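Long-range contacts in methylxanthine N3-demethylase NdmB (Pseudomonas putida, PDB 6ICL), which catalyses the N3-demethylation of theobromine and other methylxanthines, releasing formaldehyde, as an iron-dependent Rieske oxygenase of caffeine breakdown: residues A[33-38]-A[253-257]; A[42-48]-A[175-179]; A[228-232]-A[244-248]. All coordinates share one frame; numbering follows the deposited sequence.

In the fold
Interactions 1 and 2 join the Rieske part of the chain to the C-terminal, catalytic part; interaction 3 lies wholly within the latter. Segments 33-38 and 42-48 follow one another, strand 37-42 running into helix 43-48, but their partners 253-257 and 175-179 come in reverse order, and interaction 3 falls between these partners. Between centres, interactions 1 and 2 are about 19 Å apart, and interaction 3 lies about 26 Å and 31 Å from them. Segment 175-179, at a break in strand 171-181, and the paired ends of 225-230 and 246-253 belong to one antiparallel sheet, and 253-257 turns between two of its strands. Interactions 1 and 2 probably help fix how the Rieske domain sits on the catalytic domain.

Interaction 1. Residues A[33-38]-A[253-257]; sequences LRHFWH and TMPYS
The ring of P255 is the bump of this contact, and F36 lies flat against it. P255 CG stands over one face of the F36 ring, 3.8 Å from the centroid and 19° off the normal, a CH-pi contact, while P255 CD presses on F36 CD2 at 3.5 Å. A cis peptide bond precedes P255; a proline suits such a bend, and its compact ring offers CH groups to an aromatic face. The same P255 CG also touches L33 CD2, at 3.9 Å, and P255 CB sits over the centre of the Y256 ring. The turn 253-257 joins strands 246-253 and 257-264 of the catalytic domain's antiparallel sheet, so the start of the Rieske part, leading into strand 37-42, is fitted against a sheet turn. L33 forks at the end of Y256: CD1 and CD2 each lie 3.3 Å from Y256 OH, a hydroxyl bonded to E186. H38 meets the same tyrosine rim to rim, the ring planes at 39°, with H38 CE1 at the edge of the phenol. H38 NE2 donates, nearly in the ring plane, to L33 O at 2.9 Å, which fixes the turn of the imidazole. Near F36, one water donates to W37 O and to M254 O, bridging the two backbones.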
loop_
_atom_site.group_PDB
_atom_site.type_symbol
_atom_site.label_atom_id
_atom_site.label_comp_id
_atom_site.label_asym_id
_atom_site.label_seq_id
_atom_site.Cartn_x
_atom_site.Cartn_y
_atom_site.Cartn_z
ATOM N N LEU A 33 -23.443 -31.335 -9.346
ATOM C CA LEU A 33 -22.854 -30.851 -8.105
ATOM C C LEU A 33 -23.906 -30.252 -7.188
ATOM O O LEU A 33 -23.727 -30.273 -5.967
ATOM C CB LEU A 33 -21.752 -29.829 -8.411
ATOM C CG LEU A 33 -20.542 -30.339 -9.207
ATOM C CD1 LEU A 33 -19.557 -29.201 -9.558
ATOM C CD2 LEU A 33 -19.840 -31.423 -8.446
ATOM N N ARG A 34 -25.014 -29.764 -7.737
ATOM C CA ARG A 34 -26.065 -29.199 -6.900
ATOM C C ARG A 34 -26.703 -30.208 -5.950
ATOM O O ARG A 34 -27.276 -29.795 -4.939
ATOM C CB ARG A 34 -27.134 -28.576 -7.783
ATOM C CG ARG A 34 -26.572 -27.491 -8.672
ATOM C CD ARG A 34 -27.667 -26.873 -9.500
ATOM N NE ARG A 34 -28.688 -26.250 -8.664
ATOM C CZ ARG A 34 -28.663 -24.972 -8.307
ATOM N NH1 ARG A 34 -27.665 -24.201 -8.717
ATOM N NH2 ARG A 34 -29.630 -24.464 -7.546
ATOM N N HIS A 35 -26.600 -31.513 -6.226
ATOM C CA HIS A 35 -27.296 -32.545 -5.452
ATOM C C HIS A 35 -26.479 -33.087 -4.288
ATOM O O HIS A 35 -26.985 -33.924 -3.525
ATOM C CB HIS A 35 -27.701 -33.707 -6.370
ATOM C CG HIS A 35 -28.723 -33.325 -7.394
ATOM N ND1 HIS A 35 -28.388 -32.897 -8.660
ATOM C CD2 HIS A 35 -30.077 -33.278 -7.325
ATOM C CE1 HIS A 35 -29.489 -32.607 -9.328
ATOM N NE2 HIS A 35 -30.526 -32.830 -8.541
ATOM N N PHE A 36 -25.240 -32.638 -4.134
ATOM C CA PHE A 36 -24.393 -33.075 -3.036
ATOM C C PHE A 36 -24.332 -32.020 -1.934
ATOM O O PHE A 36 -24.585 -30.830 -2.157
ATOM C CB PHE A 36 -22.987 -33.386 -3.549
ATOM C CG PHE A 36 -22.940 -34.544 -4.500
ATOM C CD1 PHE A 36 -23.179 -34.356 -5.858
ATOM C CD2 PHE A 36 -22.639 -35.828 -4.038
ATOM C CE1 PHE A 36 -23.121 -35.453 -6.764
ATOM C CE2 PHE A 36 -22.575 -36.919 -4.915
ATOM C CZ PHE A 36 -22.822 -36.727 -6.286
ATOM N N TRP A 37 -24.022 -32.484 -0.729
ATOM C CA TRP A 37 -23.729 -31.599 0.386
ATOM C C TRP A 37 -22.326 -31.024 0.233
ATOM O O TRP A 37 -21.363 -31.769 0.032
ATOM C CB TRP A 37 -23.822 -32.347 1.712
ATOM C CG TRP A 37 -25.186 -32.825 2.059
ATOM C CD1 TRP A 37 -25.769 -33.996 1.660
ATOM C CD2 TRP A 37 -26.136 -32.176 2.920
ATOM N NE1 TRP A 37 -27.017 -34.107 2.207
ATOM C CE2 TRP A 37 -27.275 -33.009 2.988
ATOM C CE3 TRP A 37 -26.134 -30.973 3.634
ATOM C CZ2 TRP A 37 -28.413 -32.680 3.750
ATOM C CZ3 TRP A 37 -27.265 -30.641 4.387
ATOM C CH2 TRP A 37 -28.391 -31.494 4.435
ATOM N N HIS A 38 -22.218 -29.698 0.318
ATOM C CA HIS A 38 -20.925 -29.029 0.267
ATOM C C HIS A 38 -20.714 -28.194 1.525
ATOM O O HIS A 38 -21.654 -27.546 2.007
ATOM C CB HIS A 38 -20.830 -28.121 -0.950
ATOM C CG HIS A 38 -20.966 -28.849 -2.245
ATOM N ND1 HIS A 38 -20.006 -29.714 -2.711
ATOM C CD2 HIS A 38 -21.961 -28.853 -3.162
ATOM C CE1 HIS A 38 -20.407 -30.227 -3.860
ATOM N NE2 HIS A 38 -21.585 -29.712 -4.159
ATOM N N THR A 253 -16.064 -39.539 0.319
ATOM C CA THR A 253 -17.409 -39.230 -0.135
ATOM C C THR A 253 -17.333 -38.328 -1.354
ATOM O O THR A 253 -16.618 -37.317 -1.351
ATOM C CB THR A 253 -18.236 -38.552 0.955
ATOM O OG1 THR A 253 -18.161 -39.299 2.168
ATOM C CG2 THR A 253 -19.666 -38.473 0.536
ATOM N N MET A 254 -18.059 -38.705 -2.401
ATOM C CA MET A 254 -18.132 -37.896 -3.606
ATOM C C MET A 254 -18.977 -36.639 -3.369
ATOM O O MET A 254 -19.944 -36.667 -2.602
ATOM C CB MET A 254 -18.704 -38.723 -4.746
ATOM C CG MET A 254 -17.830 -39.931 -5.096
ATOM S SD MET A 254 -16.302 -39.467 -5.939
ATOM C CE MET A 254 -16.985 -38.956 -7.518
ATOM N N PRO A 255 -18.645 -35.534 -4.059
ATOM C CA PRO A 255 -17.639 -35.432 -5.113
ATOM C C PRO A 255 -16.275 -34.963 -4.661
ATOM O O PRO A 255 -15.374 -35.040 -5.473
ATOM C CB PRO A 255 -18.244 -34.409 -6.074
ATOM C CG PRO A 255 -19.535 -33.900 -5.399
ATOM C CD PRO A 255 -19.438 -34.300 -3.969
ATOM N N TYR A 256 -16.087 -34.548 -3.397
ATOM C CA TYR A 256 -14.863 -33.806 -3.094
ATOM C C TYR A 256 -14.278 -34.059 -1.708
ATOM O O TYR A 256 -13.496 -33.224 -1.233
ATOM C CB TYR A 256 -15.117 -32.289 -3.205
ATOM C CG TYR A 256 -15.563 -31.783 -4.558
ATOM C CD1 TYR A 256 -14.781 -31.991 -5.697
ATOM C CD2 TYR A 256 -16.741 -31.060 -4.696
ATOM C CE1 TYR A 256 -15.171 -31.517 -6.938
ATOM C CE2 TYR A 256 -17.131 -30.577 -5.938
ATOM C CZ TYR A 256 -16.335 -30.808 -7.053
ATOM O OH TYR A 256 -16.709 -30.333 -8.295
ATOM N N SER A 257 -14.611 -35.154 -1.036
ATOM C CA SER A 257 -14.093 -35.375 0.299
ATOM C C SER A 257 -13.065 -36.498 0.321
ATOM O O SER A 257 -13.078 -37.409 -0.520
ATOM C CB SER A 257 -15.223 -35.692 1.277
ATOM O OG SER A 257 -16.205 -34.679 1.198
HETATM O O HOH W 1 -20.712 -34.543 -0.764
#

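Interaction 2. Residues A[42-48]-A[175-179]; sequences TLNEFER and VADSY
E45 reaches S178 because its CG is anti to the carbonyl carbon (chi1 -82°) and the chain then runs extended, carrying the carboxylate across to 175-179. There E45 OE1 accepts two bonds, from S178 N at 2.7 Å and from S178 OG at 2.9 Å, both on its syn side but from opposite faces of the carboxylate plane. S178 OG lies between its backbone N and carbonyl carbon (chi1 70°), which turns the hydroxyl to the same oxygen as the amide. The other oxygen, E45 OE2, takes T42 N at 3.0 Å from above the plane, and T42 OG1 accepts from E45 N at 3.0 Å. This reciprocal pair is a capping box at the start of helix 43-48: the threonine hydroxyl accepts from a first-turn N-H that has no helical carbonyl to bond, and glutamate is long enough to reach back to T42 N. T42 CG2, meanwhile, rests 3.5 Å from A176 O. At the next helical turn R48 bends at chi3 and forms a salt bridge, R48 NH1 to D177 OD1 at 3.1 Å; its NH1 also donates to N44 OD1. The guanidinium and carboxylate planes stand 64° apart. A water linked to T42 OG1 donates to D177 OD1. With an alanine in place of E45 the carboxylate is gone, and S178 N, S178 OG and T42 N would probably lose this acceptor. R286 NH1, bonded to S178 OG, and R48 probably ease the like charges of E45 and D177, whose OE1 and OD1 are 4.2 Å apart. One carboxylate thus completes the capping box through OE2 and binds 175-179 through OE1.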
loop_
_atom_site.group_PDB
_atom_site.type_symbol
_atom_site.label_atom_id
_atom_site.label_comp_id
_atom_site.label_asym_id
_atom_site.label_seq_id
_atom_site.Cartn_x
_atom_site.Cartn_y
_atom_site.Cartn_z
ATOM N N THR A 42 -16.731 -23.087 8.386
ATOM C CA THR A 42 -16.731 -23.749 9.676
ATOM C C THR A 42 -17.730 -23.044 10.586
ATOM O O THR A 42 -18.137 -21.905 10.336
ATOM C CB THR A 42 -15.343 -23.746 10.305
ATOM O OG1 THR A 42 -14.982 -22.401 10.673
ATOM C CG2 THR A 42 -14.306 -24.300 9.310
ATOM N N LEU A 43 -18.148 -23.750 11.633
ATOM C CA LEU A 43 -19.046 -23.155 12.609
ATOM C C LEU A 43 -18.422 -21.907 13.233
ATOM O O LEU A 43 -19.076 -20.863 13.349
ATOM C CB LEU A 43 -19.391 -24.202 13.672
ATOM C CG LEU A 43 -20.403 -23.779 14.724
ATOM C CD1 LEU A 43 -21.642 -23.239 14.022
ATOM C CD2 LEU A 43 -20.742 -25.003 15.613
ATOM N N ASN A 44 -17.144 -21.997 13.609
ATOM C CA ASN A 44 -16.434 -20.838 14.137
ATOM C C ASN A 44 -16.446 -19.673 13.150
ATOM O O ASN A 44 -16.716 -18.517 13.528
ATOM C CB ASN A 44 -15.002 -21.232 14.469
ATOM C CG ASN A 44 -14.341 -20.232 15.359
ATOM O OD1 ASN A 44 -13.560 -19.391 14.900
ATOM N ND2 ASN A 44 -14.669 -20.286 16.649
ATOM N N GLU A 45 -16.124 -19.952 11.879
ATOM C CA GLU A 45 -16.205 -18.917 10.852
ATOM C C GLU A 45 -17.594 -18.292 10.795
ATOM O O GLU A 45 -17.733 -17.072 10.640
ATOM C CB GLU A 45 -15.818 -19.499 9.483
ATOM C CG GLU A 45 -14.304 -19.562 9.269
ATOM C CD GLU A 45 -13.894 -20.460 8.102
ATOM O OE1 GLU A 45 -12.679 -20.608 7.885
ATOM O OE2 GLU A 45 -14.781 -21.022 7.413
ATOM N N PHE A 46 -18.644 -19.113 10.899
ATOM C CA PHE A 46 -19.991 -18.559 10.851
ATOM C C PHE A 46 -20.263 -17.640 12.049
ATOM O O PHE A 46 -20.865 -16.565 11.903
ATOM C CB PHE A 46 -21.019 -19.691 10.819
ATOM C CG PHE A 46 -22.388 -19.226 11.109
ATOM C CD1 PHE A 46 -23.151 -18.613 10.109
ATOM C CD2 PHE A 46 -22.913 -19.342 12.389
ATOM C CE1 PHE A 46 -24.444 -18.152 10.387
ATOM C CE2 PHE A 46 -24.182 -18.874 12.671
ATOM C CZ PHE A 46 -24.954 -18.281 11.659
ATOM N N GLU A 47 -19.856 -18.065 13.242
ATOM C CA GLU A 47 -20.126 -17.283 14.449
ATOM C C GLU A 47 -19.312 -15.992 14.499
ATOM O O GLU A 47 -19.781 -15.001 15.068
ATOM C CB GLU A 47 -19.867 -18.144 15.687
ATOM C CG GLU A 47 -20.899 -19.282 15.820
ATOM C CD GLU A 47 -20.697 -20.129 17.084
ATOM O OE1 GLU A 47 -19.599 -20.074 17.679
ATOM O OE2 GLU A 47 -21.648 -20.832 17.490
ATOM N N ARG A 48 -18.123 -15.963 13.884
ATOM C CA ARG A 48 -17.288 -14.757 13.791
ATOM C C ARG A 48 -17.723 -13.773 12.706
ATOM O O ARG A 48 -17.205 -12.657 12.684
ATOM C CB ARG A 48 -15.834 -15.124 13.477
ATOM C CG ARG A 48 -14.996 -15.549 14.641
ATOM C CD ARG A 48 -13.824 -16.464 14.176
ATOM N NE ARG A 48 -13.388 -16.281 12.784
ATOM C CZ ARG A 48 -12.675 -17.191 12.096
ATOM N NH1 ARG A 48 -12.336 -18.358 12.656
ATOM N NH2 ARG A 48 -12.302 -16.952 10.844
ATOM N N VAL A 175 -10.458 -28.711 13.962
ATOM C CA VAL A 175 -11.182 -28.230 12.791
ATOM C C VAL A 175 -10.504 -26.934 12.345
ATOM O O VAL A 175 -10.606 -25.892 13.002
ATOM C CB VAL A 175 -12.673 -28.016 13.086
ATOM C CG1 VAL A 175 -13.413 -27.606 11.804
ATOM C CG2 VAL A 175 -13.277 -29.283 13.680
ATOM N N ALA A 176 -9.777 -27.001 11.244
ATOM C CA ALA A 176 -8.976 -25.875 10.794
ATOM C C ALA A 176 -9.859 -24.790 10.184
ATOM O O ALA A 176 -10.937 -25.071 9.649
ATOM C CB ALA A 176 -7.937 -26.357 9.774
ATOM N N ASP A 177 -9.402 -23.534 10.270
ATOM C CA ASP A 177 -10.002 -22.493 9.437
ATOM C C ASP A 177 -9.917 -22.929 7.980
ATOM O O ASP A 177 -8.963 -23.591 7.574
ATOM C CB ASP A 177 -9.284 -21.140 9.592
ATOM C CG ASP A 177 -9.651 -20.396 10.877
ATOM O OD1 ASP A 177 -10.628 -20.744 11.577
ATOM O OD2 ASP A 177 -8.949 -19.420 11.174
ATOM N N SER A 178 -10.918 -22.568 7.196
ATOM C CA SER A 178 -10.886 -22.940 5.784
ATOM C C SER A 178 -9.891 -22.066 5.006
ATOM O O SER A 178 -9.496 -20.983 5.444
ATOM C CB SER A 178 -12.277 -22.808 5.185
ATOM O OG SER A 178 -12.625 -21.430 5.106
ATOM N N TYR A 179 -9.483 -22.542 3.828
ATOM C CA TYR A 179 -8.555 -21.775 3.004
ATOM C C TYR A 179 -8.973 -21.882 1.543
ATOM O O TYR A 179 -9.546 -22.895 1.116
ATOM C CB TYR A 179 -7.089 -22.247 3.185
ATOM C CG TYR A 179 -6.871 -23.680 2.773
ATOM C CD1 TYR A 179 -7.130 -24.718 3.668
ATOM C CD2 TYR A 179 -6.412 -24.010 1.485
ATOM C CE1 TYR A 179 -6.949 -26.055 3.300
ATOM C CE2 TYR A 179 -6.243 -25.360 1.109
ATOM C CZ TYR A 179 -6.502 -26.368 2.030
ATOM O OH TYR A 179 -6.341 -27.711 1.700
HETATM O O HOH W 2 -12.640 -22.324 12.064
#

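Interaction 3. Residues A[228-232]-A[244-248]; sequences FKLAP and PMGDF
L230 N donates to F248 O at 2.8 Å, almost straight at 167°, and F248 N returns a bond to L230 O at 3.0 Å. The two residues form an antiparallel hydrogen-bonded pair in a beta-hairpin with a long connection, within the catalytic domain's sheet; the axes of 228-230 and 246-248 approach to 5.5 Å. Such pairing puts both side chains on one face, where L230 CB and F248 CB lie 4.2 Å from each other. F248 O also receives a CA-H...O contact from K229 CA. The edge of the F248 ring meets L230 O in its plane. On the other side of the sheet D247 OD1 is 3.2 Å from A231 CB and takes a weak hydrogen bond from W265 NE1; K229 NZ stands 4.1 Å from D247 OD2, opposite charges beyond salt-bridge distance. A231, with only a methyl, probably lets the carboxylate approach this closely. P232, which has no N-H for a further rung, sets its CD 3.1 Å from G246 O and its CG against M245 CG. Strand 257-264 flanks 246-253 on its other edge, bonding D247 to K263 through the backbone and giving F248 the side chains of L260 and I262; F195 meets the F248 ring edge-to-face, and F210 and V217 from loops touch L230.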
loop_
_atom_site.group_PDB
_atom_site.type_symbol
_atom_site.label_atom_id
_atom_site.label_comp_id
_atom_site.label_asym_id
_atom_site.label_seq_id
_atom_site.Cartn_x
_atom_site.Cartn_y
_atom_site.Cartn_z
ATOM N N PHE A 228 -10.286 -46.850 -1.235
ATOM C CA PHE A 228 -9.077 -47.530 -1.641
ATOM C C PHE A 228 -8.125 -47.519 -0.462
ATOM O O PHE A 228 -8.273 -46.734 0.480
ATOM C CB PHE A 228 -8.436 -46.890 -2.882
ATOM C CG PHE A 228 -8.397 -45.377 -2.847
ATOM C CD1 PHE A 228 -9.508 -44.631 -3.203
ATOM C CD2 PHE A 228 -7.247 -44.707 -2.460
ATOM C CE1 PHE A 228 -9.476 -43.240 -3.176
ATOM C CE2 PHE A 228 -7.213 -43.305 -2.429
ATOM C CZ PHE A 228 -8.321 -42.584 -2.789
ATOM N N LYS A 229 -7.158 -48.414 -0.520
ATOM C CA LYS A 229 -6.197 -48.603 0.544
ATOM C C LYS A 229 -4.832 -48.731 -0.112
ATOM O O LYS A 229 -4.704 -49.350 -1.167
ATOM C CB LYS A 229 -6.559 -49.844 1.401
ATOM C CG LYS A 229 -5.495 -50.254 2.410
ATOM C CD LYS A 229 -6.072 -51.161 3.506
ATOM C CE LYS A 229 -4.990 -51.680 4.461
ATOM N NZ LYS A 229 -4.974 -53.172 4.583
ATOM N N LEU A 230 -3.841 -48.064 0.458
ATOM C CA LEU A 230 -2.475 -48.098 -0.037
ATOM C C LEU A 230 -1.587 -48.623 1.076
ATOM O O LEU A 230 -1.685 -48.164 2.219
ATOM C CB LEU A 230 -1.995 -46.710 -0.480
ATOM C CG LEU A 230 -2.835 -45.932 -1.497
ATOM C CD1 LEU A 230 -2.180 -44.590 -1.793
ATOM C CD2 LEU A 230 -3.020 -46.704 -2.784
ATOM N N ALA A 231 -0.732 -49.585 0.745
ATOM C CA ALA A 231 0.215 -50.130 1.699
ATOM C C ALA A 231 1.618 -50.098 1.060
ATOM O O ALA A 231 1.750 -50.415 -0.130
ATOM C CB ALA A 231 -0.155 -51.561 2.104
ATOM N N PRO A 232 2.631 -49.678 1.802
ATOM C CA PRO A 232 4.014 -49.770 1.289
ATOM C C PRO A 232 4.448 -51.217 1.183
ATOM O O PRO A 232 3.807 -52.107 1.764
ATOM C CB PRO A 232 4.837 -49.014 2.350
ATOM C CG PRO A 232 3.843 -48.173 3.093
ATOM C CD PRO A 232 2.554 -48.945 3.072
ATOM N N PRO A 244 8.205 -43.624 10.277
ATOM C CA PRO A 244 7.589 -44.912 10.625
ATOM C C PRO A 244 6.512 -45.332 9.619
ATOM O O PRO A 244 5.775 -44.487 9.117
ATOM C CB PRO A 244 6.977 -44.644 12.004
ATOM C CG PRO A 244 6.639 -43.188 11.978
ATOM C CD PRO A 244 7.708 -42.524 11.125
ATOM N N MET A 245 6.419 -46.625 9.335
ATOM C CA MET A 245 5.581 -47.102 8.246
ATOM C C MET A 245 4.139 -47.342 8.706
ATOM O O MET A 245 3.863 -47.600 9.885
ATOM C CB MET A 245 6.178 -48.377 7.651
ATOM C CG MET A 245 6.604 -48.256 6.193
ATOM S SD MET A 245 7.815 -46.944 5.912
ATOM C CE MET A 245 9.180 -47.514 6.928
ATOM N N GLY A 246 3.214 -47.251 7.749
ATOM C CA GLY A 246 1.806 -47.389 8.066
ATOM C C GLY A 246 0.978 -47.696 6.839
ATOM O O GLY A 246 1.471 -47.710 5.710
ATOM N N ASP A 247 -0.299 -47.972 7.082
ATOM C CA ASP A 247 -1.271 -48.148 6.013
ATOM C C ASP A 247 -2.076 -46.869 5.835
ATOM O O ASP A 247 -2.272 -46.110 6.783
ATOM C CB ASP A 247 -2.237 -49.298 6.305
ATOM C CG ASP A 247 -1.610 -50.663 6.072
ATOM O OD1 ASP A 247 -0.802 -50.796 5.127
ATOM O OD2 ASP A 247 -1.931 -51.594 6.836
ATOM N N PHE A 248 -2.585 -46.680 4.619
ATOM C CA PHE A 248 -3.354 -45.505 4.225
ATOM C C PHE A 248 -4.703 -45.983 3.705
ATOM O O PHE A 248 -4.788 -46.571 2.621
ATOM C CB PHE A 248 -2.596 -44.694 3.176
ATOM C CG PHE A 248 -1.227 -44.255 3.636
ATOM C CD1 PHE A 248 -0.115 -45.075 3.446
ATOM C CD2 PHE A 248 -1.056 -43.036 4.274
ATOM C CE1 PHE A 248 1.141 -44.683 3.888
ATOM C CE2 PHE A 248 0.192 -42.636 4.719
ATOM C CZ PHE A 248 1.294 -43.454 4.526
#